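Local structure of aldo-keto reductase family 1, member B4 (Aldose reductase) (4HBK) at residues His171-Thr174 with Trp175-Met178; Asn194-Lys197 with Arg198-Gln201; Arg100-Arg103 with Glu104-Phe107; Leu277-Tyr280 with Leu281-Lys285; Lys67-Ile71 with Gly72-Leu76. The protein probably catalyses the NADPH-dependent reduction of aldehydes, glucose among them, to alcohols, as an aldose reductase of the aldo/keto reductase family. All blocks are in the same frame, centred on the assembly; numbering follows the deposited sequence.

All five contacts are local, each made within one run of chain in the eight-stranded parallel barrel of this aldo/keto reductase. Contact 3 lies at the surface and is built on charge; contacts 2 and 4 are buried, and contacts 1 and 5 partly so. Contacts 1 and 4 lie along helices 171-183 and 273-283, contact 2 caps the start of helix 197-206, and contact 5 ends helix 60-71. Contacts 1 and 2 touch through H171, F195 and Q199. Contacts 3 and 5 meet where F107, opening strand 107-112, bonds to R74 and L76 around the start of strand 75-77. The salt bridges within contacts 1 and 3 are long or weak, whereas contacts 2 and 5 rest on short hydrogen bonds.

Contact 1 (His171-Thr174 with Trp175-Met178); sequences HEDT and WKEM
The carbonyl oxygens of H171, E172 and T174 take the amide hydrogens of W175, K176 and M178, the i to i+4 bonding of the first turns of helix 171-183. W175 N meets H171 O at 3.0 Å, M178 N reaches T174 O at 3.1 Å, and K176 N is also 3.1 Å from its acceptor, E172 O.

The side chains satisfy their polar atoms mostly away from this turn. H171 NE2 donates to P146 O, T174 OG1 bonds to F117 O and W175 NE1 donates to I209 O, so three buried residues each spend a polar atom on a loop carbonyl. Tryptophan suits its buried place because it offers a wide apolar surface and a single N-H, which I209 O takes up. E172 OE1 accepts from N202, and E177 OE1 pairs with K180 farther along the helix.

Within the turn, D173 and K176 run side by side in the same direction, but OD1 and NZ stay 3.8 Å apart, a long salt bridge. The lysine chain folds at three torsions, bringing its ammonium back toward the start of the helix. The indole of W175 extends with CG anti to the backbone N (chi1 -171°), and M178 CB lies 4.3 Å above the plane of the W175 ring, toward its rim. T174 CG2 and M178 CG touch more loosely, at 4.5 Å.

Hydrogen bonds thus fasten the buried side chains to loop carbonyls, and the long D173-K176 salt bridge is a weak addition at the exposed side.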
# COMPACT_ATOMS: atom_id res chain seq x y z
N HIS A 171 11.97 9.51 -12.71
CA HIS A 171 10.84 9.56 -11.79
C HIS A 171 9.97 10.79 -12.00
O HIS A 171 8.74 10.68 -11.99
CB HIS A 171 11.32 9.45 -10.36
CG HIS A 171 11.95 8.13 -10.05
ND1 HIS A 171 12.90 7.95 -9.07
CD2 HIS A 171 11.76 6.91 -10.61
CE1 HIS A 171 13.27 6.68 -9.04
NE2 HIS A 171 12.59 6.03 -9.96
N GLU A 172 10.59 11.94 -12.22
CA GLU A 172 9.84 13.19 -12.34
C GLU A 172 8.99 13.24 -13.60
O GLU A 172 7.96 13.92 -13.63
CB GLU A 172 10.75 14.43 -12.23
CG GLU A 172 11.90 14.49 -13.25
CD GLU A 172 13.16 13.74 -12.79
OE1 GLU A 172 13.06 12.85 -11.92
OE2 GLU A 172 14.26 14.06 -13.30
N ASP A 173 9.40 12.51 -14.63
CA ASP A 173 8.63 12.44 -15.87
C ASP A 173 7.36 11.61 -15.71
O ASP A 173 6.29 11.99 -16.20
CB ASP A 173 9.47 11.87 -17.02
CG ASP A 173 10.66 12.76 -17.38
OD1 ASP A 173 10.79 13.88 -16.83
OD2 ASP A 173 11.46 12.33 -18.23
N THR A 174 7.46 10.47 -15.03
CA THR A 174 6.27 9.69 -14.75
C THR A 174 5.35 10.52 -13.86
O THR A 174 4.13 10.55 -14.06
CB THR A 174 6.59 8.37 -14.05
OG1 THR A 174 7.49 7.61 -14.88
CG2 THR A 174 5.32 7.55 -13.83
N TRP A 175 5.94 11.21 -12.89
CA TRP A 175 5.14 11.97 -11.94
C TRP A 175 4.32 13.06 -12.63
O TRP A 175 3.19 13.33 -12.23
CB TRP A 175 6.01 12.57 -10.84
CG TRP A 175 5.20 13.18 -9.73
CD1 TRP A 175 4.95 14.51 -9.53
CD2 TRP A 175 4.54 12.48 -8.67
NE1 TRP A 175 4.17 14.67 -8.41
CE2 TRP A 175 3.92 13.45 -7.86
CE3 TRP A 175 4.42 11.13 -8.33
CZ2 TRP A 175 3.18 13.11 -6.73
CZ3 TRP A 175 3.69 10.79 -7.21
CH2 TRP A 175 3.07 11.78 -6.42
N LYS A 176 4.90 13.69 -13.65
CA LYS A 176 4.16 14.72 -14.37
C LYS A 176 2.85 14.16 -14.91
O LYS A 176 1.81 14.83 -14.83
CB LYS A 176 5.00 15.33 -15.51
CG LYS A 176 5.91 16.44 -15.05
CD LYS A 176 6.12 17.49 -16.15
CE LYS A 176 7.26 17.11 -17.06
NZ LYS A 176 8.50 16.82 -16.27
N GLU A 177 2.88 12.94 -15.44
CA GLU A 177 1.66 12.32 -15.93
C GLU A 177 0.71 11.97 -14.80
O GLU A 177 -0.51 12.02 -14.97
CB GLU A 177 1.97 11.08 -16.76
CG GLU A 177 2.44 11.38 -18.16
CD GLU A 177 1.45 12.24 -18.92
OE1 GLU A 177 1.89 13.28 -19.44
OE2 GLU A 177 0.25 11.88 -19.00
N MET A 178 1.26 11.62 -13.64
CA MET A 178 0.42 11.31 -12.49
C MET A 178 -0.32 12.57 -12.09
O MET A 178 -1.49 12.53 -11.68
CB MET A 178 1.26 10.81 -11.30
CG MET A 178 1.99 9.49 -11.54
SD MET A 178 0.89 8.08 -11.53
CE MET A 178 0.54 7.94 -9.77

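Contact 2 (Asn194-Lys197 with Arg198-Gln201); sequences NFNK and RQIQ
Q201 N donates to K197 O at 2.8 Å, and I200 N binds N196 O just before it, starting the regular part of helix 197-206. Ahead of these bonds stands a capping box. N196 OD1 accepts the amide hydrogen of Q199 N at 2.9 Å, nearly in line with its own C=O, while R198 CB packs 3.4 Å from N196 OD1. The return bond runs from N196 N to Q199 OE1, also 2.9 Å long and almost straight (169°), in the amide plane and on a lone pair. Asparagine suits the N-cap because its short side chain, with CG set between N and the carbonyl carbon (chi1 66°), can curl back over the first turn. The extended glutamine spans the distance in the other direction, and the two amide planes lie 35° apart.

F195 turns its ring obliquely to Q199 CB, with F195 CD2 3.7 Å away, and its CB meets I200 CG1. K197 CE lies 3.5 Å from Q201 NE2.

R198 pairs with E342 and E337, and Q199 NE2 also donates to E337. N194 bonds to Y241 and to H144, a residue predicted to bind substrate. The box supplies a side-chain acceptor for Q199 N, a first-turn amide with no carbonyl one turn earlier in the helix.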
# COMPACT_ATOMS: atom_id res chain seq x y z
N ASN A 194 7.50 1.94 -2.31
CA ASN A 194 8.87 1.43 -2.35
C ASN A 194 9.90 2.43 -2.85
O ASN A 194 10.88 2.04 -3.49
CB ASN A 194 8.94 0.16 -3.22
CG ASN A 194 8.06 -0.96 -2.70
OD1 ASN A 194 8.20 -1.41 -1.56
ND2 ASN A 194 7.12 -1.40 -3.53
N PHE A 195 9.68 3.72 -2.58
CA PHE A 195 10.68 4.73 -2.90
C PHE A 195 11.52 4.97 -1.67
O PHE A 195 11.01 4.87 -0.56
CB PHE A 195 10.02 6.05 -3.34
CG PHE A 195 9.65 6.09 -4.79
CD1 PHE A 195 8.84 5.12 -5.34
CD2 PHE A 195 10.10 7.12 -5.60
CE1 PHE A 195 8.49 5.16 -6.67
CE2 PHE A 195 9.76 7.16 -6.95
CZ PHE A 195 8.95 6.18 -7.48
N ASN A 196 12.80 5.29 -1.83
CA ASN A 196 13.63 5.62 -0.67
C ASN A 196 13.69 7.13 -0.45
O ASN A 196 13.10 7.89 -1.22
CB ASN A 196 15.04 4.99 -0.78
CG ASN A 196 15.87 5.56 -1.92
OD1 ASN A 196 15.68 6.71 -2.36
ND2 ASN A 196 16.81 4.77 -2.40
N LYS A 197 14.39 7.56 0.60
CA LYS A 197 14.42 8.98 0.97
C LYS A 197 14.89 9.86 -0.18
O LYS A 197 14.22 10.83 -0.55
CB LYS A 197 15.31 9.21 2.20
CG LYS A 197 15.52 10.69 2.53
CD LYS A 197 16.35 10.86 3.80
CE LYS A 197 16.73 12.33 4.04
NZ LYS A 197 17.62 12.50 5.23
N ARG A 198 16.04 9.49 -0.74
CA ARG A 198 16.67 10.17 -1.87
C ARG A 198 15.66 10.38 -2.99
O ARG A 198 15.51 11.47 -3.53
CB ARG A 198 17.82 9.30 -2.40
CG ARG A 198 19.00 10.02 -3.02
CD ARG A 198 19.78 9.08 -3.98
NE ARG A 198 19.03 8.91 -5.23
CZ ARG A 198 18.56 7.75 -5.70
NH1 ARG A 198 18.77 6.60 -5.05
NH2 ARG A 198 17.88 7.73 -6.84
N GLN A 199 14.95 9.30 -3.34
CA GLN A 199 14.02 9.31 -4.46
C GLN A 199 12.80 10.18 -4.16
O GLN A 199 12.31 10.88 -5.04
CB GLN A 199 13.62 7.88 -4.80
CG GLN A 199 14.77 7.05 -5.37
CD GLN A 199 14.45 5.58 -5.42
OE1 GLN A 199 13.75 5.05 -4.55
NE2 GLN A 199 14.96 4.89 -6.43
N ILE A 200 12.32 10.13 -2.93
CA ILE A 200 11.22 11.00 -2.52
C ILE A 200 11.66 12.48 -2.56
O ILE A 200 10.95 13.33 -3.08
CB ILE A 200 10.71 10.63 -1.12
CG1 ILE A 200 10.21 9.19 -1.11
CG2 ILE A 200 9.64 11.64 -0.65
CD1 ILE A 200 9.93 8.62 0.28
N GLN A 201 12.83 12.77 -2.01
CA GLN A 201 13.39 14.12 -2.06
C GLN A 201 13.31 14.66 -3.48
O GLN A 201 12.79 15.75 -3.70
CB GLN A 201 14.84 14.14 -1.57
CG GLN A 201 14.99 14.12 -0.04
CD GLN A 201 16.43 13.93 0.42
OE1 GLN A 201 17.19 13.15 -0.16
NE2 GLN A 201 16.82 14.64 1.47

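Contact 3 (Arg100-Arg103 with Glu104-Phe107); sequences RLKR and EDIF
R103 to D105 form one turn of 3-10 helix in the link from helix 85-98 to barrel strand 107-112, and K102 and D105 bond to each other twice across it. The backbone bonds come first. D105 N donates to K102 O at 2.9 Å, and I106 N to R103 O at 3.0 Å. D105 then answers with its side chain: D105 OD2 takes the amide hydrogen of K102 N at 3.1 Å on the anti side, somewhat out of the carboxylate plane. Aspartate suits this place because its short arm, CG anti to the carbonyl carbon (chi1 -70°), bends back across the turn.

The charges form a second group. K102 NZ lies 3.3 Å from E104 OE2 in a weak hydrogen-bonded salt bridge and makes a long salt bridge to D105 OD2, so the ammonium lies between two carboxylates at the surface. R103 leaves the turn toward Y137 and D139: its NH2 forms a salt bridge with D139 and a hydrogen bond to Y137 O, and its guanidinium makes a cation-pi contact with Y137.

The apolar contact is small. L101 and I106 cross at about a right angle, and both also touch R74 and, on helix 85-98, L96. The leucine and isoleucine meet through their terminal methyls alone, CD1 of L101 lying 4.2 Å from CD1 of I106.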
# COMPACT_ATOMS: atom_id res chain seq x y z
N ARG A 100 -26.04 -0.80 0.51
CA ARG A 100 -26.52 0.57 0.34
C ARG A 100 -25.47 1.59 0.81
O ARG A 100 -25.74 2.48 1.63
CB ARG A 100 -27.87 0.77 1.04
CG ARG A 100 -29.02 -0.01 0.35
CD ARG A 100 -29.92 -0.73 1.36
NE ARG A 100 -29.23 -1.85 2.02
CZ ARG A 100 -28.82 -1.84 3.29
NH1 ARG A 100 -29.02 -0.78 4.06
NH2 ARG A 100 -28.21 -2.91 3.78
N LEU A 101 -24.26 1.45 0.28
CA LEU A 101 -23.18 2.40 0.52
C LEU A 101 -22.89 3.22 -0.74
O LEU A 101 -23.03 2.72 -1.87
CB LEU A 101 -21.90 1.69 0.94
CG LEU A 101 -21.91 0.87 2.22
CD1 LEU A 101 -20.54 0.27 2.47
CD2 LEU A 101 -22.34 1.74 3.39
N LYS A 102 -22.49 4.47 -0.54
CA LYS A 102 -22.10 5.34 -1.65
C LYS A 102 -20.60 5.22 -1.97
O LYS A 102 -19.78 4.92 -1.10
CB LYS A 102 -22.47 6.81 -1.35
CG LYS A 102 -23.98 7.06 -1.22
CD LYS A 102 -24.34 8.55 -1.25
CE LYS A 102 -24.33 9.19 0.13
NZ LYS A 102 -22.96 9.28 0.72
N ARG A 103 -20.28 5.44 -3.24
CA ARG A 103 -18.89 5.47 -3.71
C ARG A 103 -18.01 6.28 -2.78
O ARG A 103 -16.92 5.83 -2.39
CB ARG A 103 -18.83 6.07 -5.13
CG ARG A 103 -17.41 6.40 -5.63
CD ARG A 103 -16.54 5.16 -5.65
NE ARG A 103 -15.17 5.43 -6.07
CZ ARG A 103 -14.17 5.73 -5.24
NH1 ARG A 103 -14.38 5.82 -3.94
NH2 ARG A 103 -12.95 5.95 -5.73
N GLU A 104 -18.46 7.47 -2.41
CA GLU A 104 -17.61 8.38 -1.65
C GLU A 104 -17.41 7.93 -0.21
O GLU A 104 -16.65 8.55 0.53
CB GLU A 104 -18.09 9.83 -1.72
CG GLU A 104 -19.41 10.11 -1.02
CD GLU A 104 -20.59 10.11 -1.97
OE1 GLU A 104 -20.57 9.33 -2.97
OE2 GLU A 104 -21.54 10.89 -1.73
N ASP A 105 -18.07 6.85 0.18
CA ASP A 105 -17.87 6.25 1.51
C ASP A 105 -16.66 5.32 1.54
O ASP A 105 -16.23 4.89 2.60
CB ASP A 105 -19.12 5.46 1.93
CG ASP A 105 -20.31 6.36 2.25
OD1 ASP A 105 -20.08 7.49 2.76
OD2 ASP A 105 -21.47 5.93 2.01
N ILE A 106 -16.12 4.99 0.37
CA ILE A 106 -15.01 4.03 0.30
C ILE A 106 -13.77 4.71 -0.22
O ILE A 106 -13.84 5.58 -1.10
CB ILE A 106 -15.33 2.85 -0.63
CG1 ILE A 106 -16.75 2.34 -0.39
CG2 ILE A 106 -14.33 1.72 -0.43
CD1 ILE A 106 -16.94 1.67 0.95
N PHE A 107 -12.62 4.30 0.31
CA PHE A 107 -11.33 4.78 -0.17
C PHE A 107 -10.68 3.69 -1.01
O PHE A 107 -10.37 2.62 -0.50
CB PHE A 107 -10.44 5.13 1.02
CG PHE A 107 -9.22 5.93 0.67
CD1 PHE A 107 -8.13 5.32 0.06
CD2 PHE A 107 -9.15 7.28 0.98
CE1 PHE A 107 -6.99 6.07 -0.25
CE2 PHE A 107 -8.02 8.02 0.67
CZ PHE A 107 -6.94 7.42 0.05

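Contact 4 (Leu277-Tyr280 with Leu281-Lys285); sequences LLRY and LLQRK
The last turns of helix 273-283 keep i to i+4 bonding, with L282 N to L278 O and Q283 N to R279 O both at 2.9 Å, while the L281 N to L277 O bond is weak, as is R284 N to Y280 O at the end.

The tightest side-chain bond joins R279 to Q283. R279 NE donates to Q283 OE1 at 2.9 Å along a nearly straight line (171°), in the plane of the guanidinium and on a lone pair of the amide oxygen, although the two flat groups are turned 78° apart. R279 can reach it because its chain, CG anti to the backbone nitrogen, bends at the second torsion (76°). The same oxygen also accepts from L309 N, so two donors hold this amide, and the arginine passes on through NH1 to V304 O. Arginine fits here because it can serve several acceptors at once.

On another face Y280 and R284 lie alongside each other, pointing the same way. R284 NH1 donates weakly to Y280 OH at 3.0 Å, but the phenol is held more firmly by N318 and the arginine by P223 O. R284 CD rests 3.7 Å from Y280 CZ, adding apolar contact beneath the polar ends. CE2 of Y280 packs at 3.5 Å against CD2 of L281.

L278 and L281 turn to V288 on strand 287-288, the eighth of the barrel. Y280, Q283 and R284 rest on M314, and R284 reaches I225 and V228, so side chains from the end of the helix touch helices 311-319 and 225-233 as well as the strand.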
# COMPACT_ATOMS: atom_id res chain seq x y z
N LEU A 277 0.17 -6.53 16.67
CA LEU A 277 1.09 -6.11 15.60
C LEU A 277 0.55 -4.91 14.79
O LEU A 277 1.30 -4.01 14.42
CB LEU A 277 1.41 -7.29 14.66
CG LEU A 277 2.23 -8.43 15.30
CD1 LEU A 277 2.33 -9.66 14.40
CD2 LEU A 277 3.63 -7.92 15.65
N LEU A 278 -0.74 -4.92 14.52
CA LEU A 278 -1.38 -3.82 13.81
C LEU A 278 -1.51 -2.57 14.68
O LEU A 278 -1.29 -1.46 14.20
CB LEU A 278 -2.76 -4.25 13.29
CG LEU A 278 -2.73 -5.33 12.21
CD1 LEU A 278 -4.11 -5.82 11.91
CD2 LEU A 278 -2.09 -4.78 10.96
N ARG A 279 -1.87 -2.74 15.95
CA ARG A 279 -2.00 -1.59 16.84
C ARG A 279 -0.66 -0.89 16.98
O ARG A 279 -0.59 0.33 17.09
CB ARG A 279 -2.49 -2.02 18.22
CG ARG A 279 -2.78 -0.86 19.15
CD ARG A 279 -4.10 -0.20 18.79
NE ARG A 279 -4.15 1.16 19.33
CZ ARG A 279 -5.13 2.02 19.11
NH1 ARG A 279 -6.17 1.68 18.36
NH2 ARG A 279 -5.07 3.23 19.66
N TYR A 280 0.41 -1.69 16.97
CA TYR A 280 1.76 -1.17 17.06
C TYR A 280 2.00 -0.17 15.93
O TYR A 280 2.52 0.93 16.14
CB TYR A 280 2.77 -2.32 16.99
CG TYR A 280 4.13 -1.91 16.48
CD1 TYR A 280 5.00 -1.20 17.29
CD2 TYR A 280 4.54 -2.22 15.19
CE1 TYR A 280 6.25 -0.81 16.83
CE2 TYR A 280 5.78 -1.84 14.72
CZ TYR A 280 6.63 -1.12 15.54
OH TYR A 280 7.88 -0.72 15.10
N LEU A 281 1.61 -0.55 14.72
CA LEU A 281 1.80 0.30 13.55
C LEU A 281 0.85 1.48 13.60
O LEU A 281 1.24 2.61 13.27
CB LEU A 281 1.60 -0.50 12.26
CG LEU A 281 2.59 -1.64 12.04
CD1 LEU A 281 2.13 -2.50 10.88
CD2 LEU A 281 4.00 -1.10 11.78
N LEU A 282 -0.39 1.24 14.01
CA LEU A 282 -1.35 2.34 14.11
C LEU A 282 -0.87 3.44 15.07
O LEU A 282 -1.03 4.64 14.80
CB LEU A 282 -2.73 1.82 14.50
CG LEU A 282 -3.45 0.97 13.44
CD1 LEU A 282 -4.68 0.29 14.03
CD2 LEU A 282 -3.85 1.84 12.26
N GLN A 283 -0.26 3.04 16.18
CA GLN A 283 0.21 4.02 17.17
C GLN A 283 1.47 4.77 16.70
O GLN A 283 1.83 5.80 17.29
CB GLN A 283 0.37 3.38 18.55
CG GLN A 283 -0.99 2.93 19.13
CD GLN A 283 -0.94 2.46 20.57
OE1 GLN A 283 -1.81 1.73 21.02
NE2 GLN A 283 0.09 2.88 21.30
N ARG A 284 2.11 4.29 15.64
CA ARG A 284 3.15 5.06 14.98
C ARG A 284 2.59 5.98 13.88
O ARG A 284 3.33 6.53 13.06
CB ARG A 284 4.25 4.14 14.42
CG ARG A 284 5.08 3.43 15.49
CD ARG A 284 6.11 2.49 14.86
NE ARG A 284 6.93 3.15 13.84
CZ ARG A 284 7.57 2.51 12.86
NH1 ARG A 284 7.50 1.18 12.77
NH2 ARG A 284 8.28 3.20 11.97
N LYS A 285 1.27 6.15 13.88
CA LYS A 285 0.58 7.05 12.95
C LYS A 285 0.62 6.56 11.51
O LYS A 285 0.72 7.35 10.57
CB LYS A 285 1.13 8.48 13.07
CG LYS A 285 1.18 8.97 14.51
CD LYS A 285 0.69 10.40 14.66
CE LYS A 285 1.82 11.41 14.53
NZ LYS A 285 1.44 12.76 15.09

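Contact 5 (Lys67-Ile71 with Gly72-Leu76); sequences KALEI and GYRHL
A68 CB meets the Y73 ring, 3.6 Å from CD1, and I71 CG2 approaches the same ring obliquely, 4.0 Å from CE1. I71 and Y73 run side by side in one direction, while L69 CD2 faces L76 CD2 more loosely at 4.3 Å. Alanine is small enough to let the tyrosine lie close.

Next comes the end of helix 60-71. A68 O accepts from both G72 N and Y73 N, at 3.1 Å and 3.0 Å, the donors arriving from opposite faces of its carbonyl plane. Glycine belongs at G72 because its positive phi (137°) would press any side chain against the preceding carbonyl oxygen.

Outermost, R74 NH1 donates to L69 O at 2.9 Å, in the carbonyl plane and on a lone pair, and also to Y73 O at 2.8 Å. Both oxygens lie near the guanidinium plane, but NH1 stands above the plane of the Y73 carbonyl. A water donates to L69 O and accepts from R74 NH2, so the arginine grips the L69 carbonyl directly and through solvent.

The turn completes a beta-alpha-beta unit from strand 51-52 to strand 75-77. I71 and Y73 face helix 295-302, where the phenol bonds to I298 O; L69 and L76 face L92 of helix 85-98.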
# COMPACT_ATOMS: atom_id res chain seq x y z
N LYS A 67 -16.68 -9.42 2.28
CA LYS A 67 -16.59 -9.70 3.72
C LYS A 67 -16.02 -8.49 4.45
O LYS A 67 -16.59 -8.02 5.43
CB LYS A 67 -15.74 -10.94 3.98
CG LYS A 67 -15.46 -11.25 5.46
CD LYS A 67 -16.73 -11.63 6.22
CE LYS A 67 -17.49 -12.75 5.53
NZ LYS A 67 -18.58 -13.28 6.37
N ALA A 68 -14.90 -7.97 3.95
CA ALA A 68 -14.30 -6.77 4.52
C ALA A 68 -15.31 -5.63 4.69
O ALA A 68 -15.36 -4.98 5.74
CB ALA A 68 -13.13 -6.29 3.68
N LEU A 69 -16.09 -5.36 3.64
CA LEU A 69 -17.00 -4.22 3.67
C LEU A 69 -18.14 -4.46 4.67
O LEU A 69 -18.56 -3.54 5.35
CB LEU A 69 -17.54 -3.88 2.28
CG LEU A 69 -16.57 -3.37 1.20
CD1 LEU A 69 -17.28 -3.21 -0.16
CD2 LEU A 69 -15.93 -2.07 1.60
N GLU A 70 -18.60 -5.71 4.76
CA GLU A 70 -19.62 -6.08 5.76
C GLU A 70 -19.11 -5.89 7.18
O GLU A 70 -19.84 -5.44 8.06
CB GLU A 70 -20.09 -7.52 5.56
CG GLU A 70 -20.98 -7.68 4.34
CD GLU A 70 -21.21 -9.12 3.90
OE1 GLU A 70 -20.53 -10.05 4.39
OE2 GLU A 70 -22.09 -9.30 3.03
N ILE A 71 -17.86 -6.27 7.41
CA ILE A 71 -17.22 -6.12 8.70
C ILE A 71 -17.06 -4.64 9.10
O ILE A 71 -17.15 -4.29 10.27
CB ILE A 71 -15.86 -6.88 8.71
CG1 ILE A 71 -16.12 -8.38 8.85
CG2 ILE A 71 -14.94 -6.37 9.82
CD1 ILE A 71 -14.96 -9.25 8.41
N GLY A 72 -16.84 -3.76 8.13
CA GLY A 72 -16.69 -2.36 8.44
C GLY A 72 -15.55 -1.65 7.70
O GLY A 72 -15.49 -0.43 7.72
N TYR A 73 -14.65 -2.39 7.07
CA TYR A 73 -13.58 -1.77 6.28
C TYR A 73 -14.17 -0.76 5.28
O TYR A 73 -15.19 -1.04 4.65
CB TYR A 73 -12.83 -2.82 5.47
CG TYR A 73 -11.93 -3.79 6.23
CD1 TYR A 73 -12.47 -4.86 6.95
CD2 TYR A 73 -10.54 -3.68 6.15
CE1 TYR A 73 -11.64 -5.75 7.61
CE2 TYR A 73 -9.70 -4.58 6.80
CZ TYR A 73 -10.27 -5.62 7.53
OH TYR A 73 -9.46 -6.51 8.18
N ARG A 74 -13.50 0.38 5.11
CA ARG A 74 -13.95 1.41 4.17
C ARG A 74 -12.80 1.86 3.26
O ARG A 74 -12.79 2.98 2.73
CB ARG A 74 -14.56 2.60 4.93
CG ARG A 74 -15.88 2.28 5.67
CD ARG A 74 -16.98 1.90 4.68
NE ARG A 74 -18.26 1.57 5.32
CZ ARG A 74 -18.65 0.33 5.62
NH1 ARG A 74 -17.86 -0.71 5.36
NH2 ARG A 74 -19.83 0.13 6.19
N HIS A 75 -11.85 0.97 3.06
CA HIS A 75 -10.62 1.28 2.36
C HIS A 75 -10.13 -0.02 1.73
O HIS A 75 -10.00 -1.02 2.43
CB HIS A 75 -9.61 1.82 3.39
CG HIS A 75 -8.22 2.01 2.86
ND1 HIS A 75 -7.24 2.66 3.58
CD2 HIS A 75 -7.63 1.61 1.71
CE1 HIS A 75 -6.11 2.67 2.88
NE2 HIS A 75 -6.32 2.04 1.74
N LEU A 76 -9.91 -0.01 0.41
CA LEU A 76 -9.40 -1.20 -0.28
C LEU A 76 -8.12 -0.84 -1.01
O LEU A 76 -8.08 0.17 -1.71
CB LEU A 76 -10.41 -1.75 -1.29
CG LEU A 76 -11.86 -1.94 -0.85
CD1 LEU A 76 -12.78 -2.24 -2.05
CD2 LEU A 76 -11.95 -3.05 0.17
O HOH W 1 -20.52 -2.53 7.27